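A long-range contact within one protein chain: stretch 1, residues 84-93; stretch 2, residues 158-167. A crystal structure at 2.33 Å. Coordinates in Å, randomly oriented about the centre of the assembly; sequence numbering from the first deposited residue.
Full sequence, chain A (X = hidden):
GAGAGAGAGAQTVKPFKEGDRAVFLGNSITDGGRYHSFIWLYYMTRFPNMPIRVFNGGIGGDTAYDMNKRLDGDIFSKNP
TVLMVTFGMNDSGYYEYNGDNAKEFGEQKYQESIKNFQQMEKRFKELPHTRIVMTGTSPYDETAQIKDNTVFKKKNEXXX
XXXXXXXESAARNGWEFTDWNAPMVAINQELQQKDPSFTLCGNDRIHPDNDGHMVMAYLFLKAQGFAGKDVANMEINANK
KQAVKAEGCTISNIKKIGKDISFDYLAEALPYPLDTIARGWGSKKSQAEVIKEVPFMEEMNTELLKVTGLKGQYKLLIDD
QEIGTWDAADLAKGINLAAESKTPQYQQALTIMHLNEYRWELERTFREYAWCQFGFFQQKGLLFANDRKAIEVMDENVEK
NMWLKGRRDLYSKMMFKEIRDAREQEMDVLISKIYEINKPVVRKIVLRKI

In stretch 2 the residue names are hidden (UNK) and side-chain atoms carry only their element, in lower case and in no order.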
ATOM      1  N   MET A  84       4.668  -9.541  -7.348  1.00 30.15           N
ATOM      2  CA  MET A  84       5.485  -8.341  -7.430  1.00 30.82           C
ATOM      3  C   MET A  84       6.823  -8.595  -6.744  1.00 32.23           C
ATOM      4  O   MET A  84       6.870  -9.202  -5.674  1.00 29.52           O
ATOM      5  CB  MET A  84       4.761  -7.152  -6.795  1.00 32.01           C
ATOM      6  CG  MET A  84       3.751  -6.464  -7.718  1.00 29.72           C
ATOM      7  SD  MET A  84       2.387  -7.506  -8.315  1.00 32.19           S
ATOM      8  CE  MET A  84       1.555  -7.945  -6.786  1.00 28.31           C
ATOM      9  N   VAL A  85       7.912  -8.151  -7.376  1.00 30.99           N
ATOM     10  CA  VAL A  85       9.273  -8.437  -6.927  1.00 28.55           C
ATOM     11  C   VAL A  85      10.029  -7.119  -6.783  1.00 32.79           C
ATOM     12  O   VAL A  85      10.155  -6.364  -7.753  1.00 39.97           O
ATOM     13  CB  VAL A  85      10.004  -9.388  -7.893  1.00 31.52           C
ATOM     14  CG1 VAL A  85      11.407  -9.707  -7.401  1.00 28.45           C
ATOM     15  CG2 VAL A  85       9.197 -10.673  -8.116  1.00 25.62           C
ATOM     16  N   THR A  86      10.487  -6.817  -5.566  1.00 37.47           N
ATOM     17  CA  THR A  86      11.257  -5.611  -5.278  1.00 30.80           C
ATOM     18  C   THR A  86      12.417  -5.951  -4.349  1.00 41.70           C
ATOM     19  O   THR A  86      12.273  -6.767  -3.433  1.00 36.81           O
ATOM     20  CB  THR A  86      10.388  -4.516  -4.650  1.00 35.76           C
ATOM     21  OG1 THR A  86      11.156  -3.309  -4.546  1.00 37.25           O
ATOM     22  CG2 THR A  86       9.882  -4.926  -3.258  1.00 30.69           C
ATOM     23  N   PHE A  87      13.573  -5.346  -4.607  1.00 36.41           N
ATOM     24  CA  PHE A  87      14.777  -5.614  -3.830  1.00 35.07           C
ATOM     25  C   PHE A  87      15.807  -4.553  -4.180  1.00 38.57           C
ATOM     26  O   PHE A  87      15.598  -3.727  -5.075  1.00 38.11           O
ATOM     27  CB  PHE A  87      15.343  -7.016  -4.099  1.00 34.68           C
ATOM     28  CG  PHE A  87      15.889  -7.192  -5.486  1.00 38.79           C
ATOM     29  CD1 PHE A  87      15.038  -7.256  -6.576  1.00 35.40           C
ATOM     30  CD2 PHE A  87      17.256  -7.277  -5.702  1.00 37.48           C
ATOM     31  CE1 PHE A  87      15.542  -7.406  -7.854  1.00 37.51           C
ATOM     32  CE2 PHE A  87      17.763  -7.430  -6.970  1.00 32.01           C
ATOM     33  CZ  PHE A  87      16.907  -7.496  -8.051  1.00 39.65           C
ATOM     34  N   GLY A  88      16.925  -4.564  -3.457  1.00 33.69           N
ATOM     35  CA  GLY A  88      18.038  -3.690  -3.769  1.00 34.81           C
ATOM     36  C   GLY A  88      18.472  -2.799  -2.623  1.00 35.26           C
ATOM     37  O   GLY A  88      19.626  -2.371  -2.591  1.00 38.92           O
ATOM     38  N   MET A  89      17.562  -2.465  -1.711  1.00 31.38           N
ATOM     39  CA  MET A  89      17.959  -1.586  -0.613  1.00 35.40           C
ATOM     40  C   MET A  89      19.080  -2.210   0.216  1.00 42.81           C
ATOM     41  O   MET A  89      20.030  -1.520   0.616  1.00 39.16           O
ATOM     42  CB  MET A  89      16.757  -1.236   0.261  1.00 37.24           C
ATOM     43  CG  MET A  89      17.103  -0.285   1.413  1.00 41.47           C
ATOM     44  SD  MET A  89      17.712   1.358   0.932  1.00 42.27           S
ATOM     45  CE  MET A  89      16.229   2.145   0.305  1.00 36.18           C
ATOM     46  N   ASN A  90      19.002  -3.520   0.466  1.00 40.01           N
ATOM     47  CA  ASN A  90      20.056  -4.226   1.180  1.00 35.25           C
ATOM     48  C   ASN A  90      21.165  -4.676   0.245  1.00 35.00           C
ATOM     49  O   ASN A  90      22.337  -4.652   0.622  1.00 36.35           O
ATOM     50  CB  ASN A  90      19.465  -5.419   1.929  1.00 36.54           C
ATOM     51  CG  ASN A  90      18.610  -4.991   3.095  1.00 41.17           C
ATOM     52  OD1 ASN A  90      19.041  -4.181   3.925  1.00 43.63           O
ATOM     53  ND2 ASN A  90      17.381  -5.496   3.149  1.00 37.46           N
ATOM     54  N   ASP A  91      20.807  -5.120  -0.961  1.00 35.58           N
ATOM     55  CA  ASP A  91      21.814  -5.549  -1.921  1.00 34.79           C
ATOM     56  C   ASP A  91      22.853  -4.457  -2.164  1.00 38.57           C
ATOM     57  O   ASP A  91      24.050  -4.737  -2.294  1.00 36.90           O
ATOM     58  CB  ASP A  91      21.140  -5.953  -3.238  1.00 35.70           C
ATOM     59  CG  ASP A  91      19.986  -6.947  -3.046  1.00 39.47           C
ATOM     60  OD1 ASP A  91      19.017  -6.608  -2.313  1.00 37.20           O
ATOM     61  OD2 ASP A  91      20.042  -8.058  -3.639  1.00 35.42           O
ATOM     62  N   SER A  92      22.413  -3.201  -2.225  1.00 43.46           N
ATOM     63  CA  SER A  92      23.311  -2.112  -2.588  1.00 41.32           C
ATOM     64  C   SER A  92      24.411  -1.881  -1.558  1.00 42.40           C
ATOM     65  O   SER A  92      25.473  -1.358  -1.915  1.00 45.19           O
ATOM     66  CB  SER A  92      22.520  -0.823  -2.775  1.00 38.96           C
ATOM     67  OG  SER A  92      21.597  -0.656  -1.716  1.00 41.51           O
ATOM     68  N   GLY A  93      24.204  -2.265  -0.305  1.00 36.93           N
ATOM     69  CA  GLY A  93      25.185  -2.015   0.731  1.00 39.62           C
ATOM     70  C   GLY A  93      25.057  -0.632   1.349  1.00 41.33           C
ATOM     71  O   GLY A  93      24.253   0.208   0.934  1.00 41.03           O
ATOM     72  N   UNK A 158      23.541   2.808  -7.197  1.00 46.78           N
ATOM     73  CA  UNK A 158      23.596   1.352  -7.300  1.00 45.31           C
ATOM     74  C   UNK A 158      22.187   0.758  -7.279  1.00 43.79           C
ATOM     75  O   UNK A 158      21.877  -0.171  -8.046  1.00 40.28           O
ATOM     76  c   UNK A 158      24.512  -0.742  -6.206  1.00 43.75           C
ATOM     77  c   UNK A 158      24.450   0.788  -6.165  1.00 51.04           C
ATOM     78  o   UNK A 158      25.780   1.311  -6.260  1.00 55.40           O
ATOM     79  N   UNK A 159      21.313   1.305  -6.423  1.00 43.64           N
ATOM     80  CA  UNK A 159      19.923   0.855  -6.418  1.00 40.43           C
ATOM     81  C   UNK A 159      19.293   1.035  -7.798  1.00 43.57           C
ATOM     82  O   UNK A 159      18.682   0.109  -8.349  1.00 39.58           O
ATOM     83  c   UNK A 159      18.946   1.934  -2.821  1.00 37.74           C
ATOM     84  c   UNK A 159      17.649   1.343  -5.482  1.00 41.20           C
ATOM     85  c   UNK A 159      19.125   1.593  -5.329  1.00 39.92           C
ATOM     86  c   UNK A 159      19.586   1.153  -3.939  1.00 38.76           C
ATOM     87  N   UNK A 160      19.465   2.218  -8.393  1.00 46.09           N
ATOM     88  CA  UNK A 160      18.896   2.487  -9.709  1.00 42.02           C
ATOM     89  C   UNK A 160      19.470   1.562 -10.775  1.00 40.69           C
ATOM     90  O   UNK A 160      18.761   1.185 -11.715  1.00 40.18           O
ATOM     91  c   UNK A 160      18.122   4.913  -9.445  1.00 47.99           C
ATOM     92  c   UNK A 160      18.624   6.342  -9.421  1.00 47.02           C
ATOM     93  c   UNK A 160      18.713   6.930 -10.821  1.00 55.65           C
ATOM     94  c   UNK A 160      19.114   3.955 -10.095  1.00 48.26           C
ATOM     95  n   UNK A 160      18.976   8.406 -10.780  1.00 56.29           N
ATOM     96  N   UNK A 161      20.750   1.199 -10.666  1.00 44.25           N
ATOM     97  CA  UNK A 161      21.319   0.222 -11.597  1.00 47.30           C
ATOM     98  C   UNK A 161      20.610  -1.122 -11.483  1.00 47.20           C
ATOM     99  O   UNK A 161      20.300  -1.768 -12.498  1.00 46.05           O
ATOM    100  c   UNK A 161      26.805  -0.771 -12.588  1.00 54.11           C
ATOM    101  n   UNK A 161      25.643  -0.129 -12.680  1.00 51.79           N
ATOM    102  c   UNK A 161      22.813   0.046 -11.338  1.00 47.95           C
ATOM    103  c   UNK A 161      25.148   0.803 -11.669  1.00 51.77           C
ATOM    104  c   UNK A 161      23.683   1.148 -11.878  1.00 48.82           C
ATOM    105  n   UNK A 161      27.579  -0.584 -11.522  1.00 52.04           N
ATOM    106  n   UNK A 161      27.195  -1.592 -13.558  1.00 44.42           N
ATOM    107  N   UNK A 162      20.382  -1.579 -10.247  1.00 42.17           N
ATOM    108  CA  UNK A 162      19.640  -2.826 -10.059  1.00 45.14           C
ATOM    109  C   UNK A 162      18.239  -2.707 -10.669  1.00 40.03           C
ATOM    110  O   UNK A 162      17.749  -3.623 -11.348  1.00 41.67           O
ATOM    111  c   UNK A 162      21.011  -3.412  -8.016  1.00 40.96           C
ATOM    112  c   UNK A 162      21.084  -3.587  -6.520  1.00 36.99           C
ATOM    113  c   UNK A 162      18.764  -4.466  -8.357  1.00 36.53           C
ATOM    114  c   UNK A 162      19.593  -3.203  -8.561  1.00 45.92           C
ATOM    115  N   UNK A 163      17.591  -1.562 -10.471  1.00 35.36           N
ATOM    116  CA  UNK A 163      16.248  -1.380 -11.008  1.00 41.31           C
ATOM    117  C   UNK A 163      16.260  -1.394 -12.535  1.00 44.08           C
ATOM    118  O   UNK A 163      15.342  -1.926 -13.164  1.00 48.66           O
ATOM    119  c   UNK A 163      14.907   0.961  -8.235  1.00 41.63           C
ATOM    120  c   UNK A 163      15.629  -0.092 -10.449  1.00 41.87           C
ATOM    121  c   UNK A 163      14.301   0.187 -11.130  1.00 40.41           C
ATOM    122  c   UNK A 163      15.460  -0.238  -8.934  1.00 38.89           C
ATOM    123  N   UNK A 164      17.305  -0.843 -13.156  1.00 43.74           N
ATOM    124  CA  UNK A 164      17.411  -0.912 -14.615  1.00 48.15           C
ATOM    125  C   UNK A 164      17.615  -2.342 -15.088  1.00 46.35           C
ATOM    126  O   UNK A 164      17.067  -2.744 -16.125  1.00 43.25           O
ATOM    127  o   UNK A 164      17.090   0.577 -17.772  1.00 59.56           O
ATOM    128  c   UNK A 164      16.895   1.190 -16.691  1.00 62.71           C
ATOM    129  c   UNK A 164      18.071   1.335 -15.702  1.00 53.08           C
ATOM    130  o   UNK A 164      15.789   1.706 -16.410  1.00 61.73           O
ATOM    131  c   UNK A 164      18.536  -0.003 -15.121  1.00 49.70           C
ATOM    132  N   UNK A 165      18.401  -3.127 -14.349  1.00 45.42           N
ATOM    133  CA  UNK A 165      18.504  -4.540 -14.699  1.00 45.72           C
ATOM    134  C   UNK A 165      17.138  -5.226 -14.607  1.00 51.78           C
ATOM    135  O   UNK A 165      16.782  -6.044 -15.470  1.00 48.19           O
ATOM    136  c   UNK A 165      19.518  -5.246 -13.811  1.00 45.45           C
ATOM    137  c   UNK A 165      20.581  -9.056 -15.462  1.00 45.29           C
ATOM    138  c   UNK A 165      19.904  -6.585 -14.380  1.00 42.94           C
ATOM    139  c   UNK A 165      21.053  -6.731 -15.132  1.00 43.69           C
ATOM    140  o   UNK A 165      20.922 -10.276 -15.994  1.00 48.37           O
ATOM    141  c   UNK A 165      21.403  -7.963 -15.669  1.00 46.77           C
ATOM    142  c   UNK A 165      19.425  -8.930 -14.725  1.00 42.15           C
ATOM    143  c   UNK A 165      19.095  -7.703 -14.189  1.00 46.12           C
ATOM    144  N   UNK A 166      16.352  -4.879 -13.580  1.00 43.86           N
ATOM    145  CA  UNK A 166      14.986  -5.388 -13.488  1.00 44.41           C
ATOM    146  C   UNK A 166      14.162  -4.996 -14.712  1.00 46.84           C
ATOM    147  O   UNK A 166      13.473  -5.836 -15.301  1.00 45.47           O
ATOM    148  c   UNK A 166      14.309  -4.860 -12.227  1.00 44.25           C
ATOM    149  c   UNK A 166      14.626  -5.587 -10.965  1.00 39.32           C
ATOM    150  o   UNK A 166      14.184  -3.968  -9.275  1.00 45.04           O
ATOM    151  n   UNK A 166      12.775  -5.712  -9.426  1.00 38.00           N
ATOM    152  c   UNK A 166      13.845  -5.024  -9.810  1.00 43.37           C
ATOM    153  N   UNK A 167      14.199  -3.712 -15.085  1.00 44.76           N
ATOM    154  CA  UNK A 167      13.399  -3.223 -16.211  1.00 46.74           C
ATOM    155  C   UNK A 167      13.722  -3.995 -17.486  1.00 43.11           C
ATOM    156  O   UNK A 167      12.820  -4.449 -18.202  1.00 42.92           O
ATOM    157  c   UNK A 167      13.619  -1.714 -16.402  1.00 44.98           C
ATOM    158  c   UNK A 167      12.255   2.174 -16.492  1.00 69.24           C
ATOM    159  n   UNK A 167      12.405   3.063 -15.513  1.00 60.15           N
ATOM    160  c   UNK A 167      13.212   0.353 -17.904  1.00 54.82           C
ATOM    161  n   UNK A 167      13.269   1.369 -16.837  1.00 67.77           N
ATOM    162  c   UNK A 167      12.708  -1.048 -17.457  1.00 50.37           C
ATOM    163  n   UNK A 167      11.086   2.103 -17.124  1.00 64.27           N
TER
HETATM  164  O   HOH W   1      13.794  -3.009  -6.808  1.00 41.56           O

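Position 158 lies on a continuous helix and carries three side-chain atoms, a first carbon bearing one oxygen and one carbon, and the terminal carbon approaches Ser92. That branched, hydroxylated pattern is threonine, with Thr158 CG2 4.0 Å from Ser92 CB.

Position 159 has four carbons, forked at the first, with one arm two carbons long. Its CA-to-CB bond runs sideways, yet the longer arm reaches stretch 1 near Gly88, Met89 and Ser92. A fork at the first carbon with one two-carbon arm identifies isoleucine; leucine forks at the second. Ile159 CG1 lies 3.5 Å from Ser92 OG and 3.8 Å from Gly88 O, while Ile159 CD1 meets Met89 SD at 4.0 Å.

Position 160 shows four carbons in a row ending in nitrogen and touches nothing on stretch 1; it is lysine, exposed. Position 161, also out of reach, has three carbons, a nitrogen and a carbon carrying two more nitrogens, the guanidinium of arginine.

At position 162 the four-carbon fork with a two-carbon arm recurs, now with CA-to-CB directed toward stretch 1, against Phe87, Gly88 and Asp91. This is isoleucine. Ile162 CG2 packs 3.4 Å from Phe87 CE2, and Ile162 CD1 lies 4.0 Å from Asp91 CB and 4.1 Å from Gly88 CA. Position 163 repeats the same forked pattern but stays beyond contact distance, and is a third isoleucine.

Position 164 bears three carbons, the third carrying two oxygens, and has no contact on stretch 1: glutamate. Position 165 has one carbon and a six-carbon ring bearing an oxygen; its CA-to-CB bond points toward stretch 1, but the side chain makes no contact there. It is tyrosine.

Position 166 has three carbons, the last carrying one oxygen and one nitrogen, and it approaches Val85 and the Phe87 ring. It is glutamine. Gln166 NE2 donates a weak hydrogen bond to Val85 O (3.2 Å), and Gln166 CD lies 3.5 Å from Phe87 CE1. Water 1 links Gln166 OE1 (2.7 Å) to Phe87 O (2.6 Å).

Position 167, three carbons, a nitrogen and a carbon with two nitrogens, touches nothing on stretch 1; it is arginine. Arg167 NE forms a salt bridge with Glu164 OE2 (2.6 Å) within the helix.

The contact is thus mainly apolar, with Ile159 and Ile162 packed against stretch 1 and Gln166 adding polar links. The backbone angles of Gly88 by themselves call for glycine. Ser92 OG donates to Gly88 O (2.8 Å), joining two residues that the helix touches.

Stretch 2 (158-167) TIKRIIEYQR
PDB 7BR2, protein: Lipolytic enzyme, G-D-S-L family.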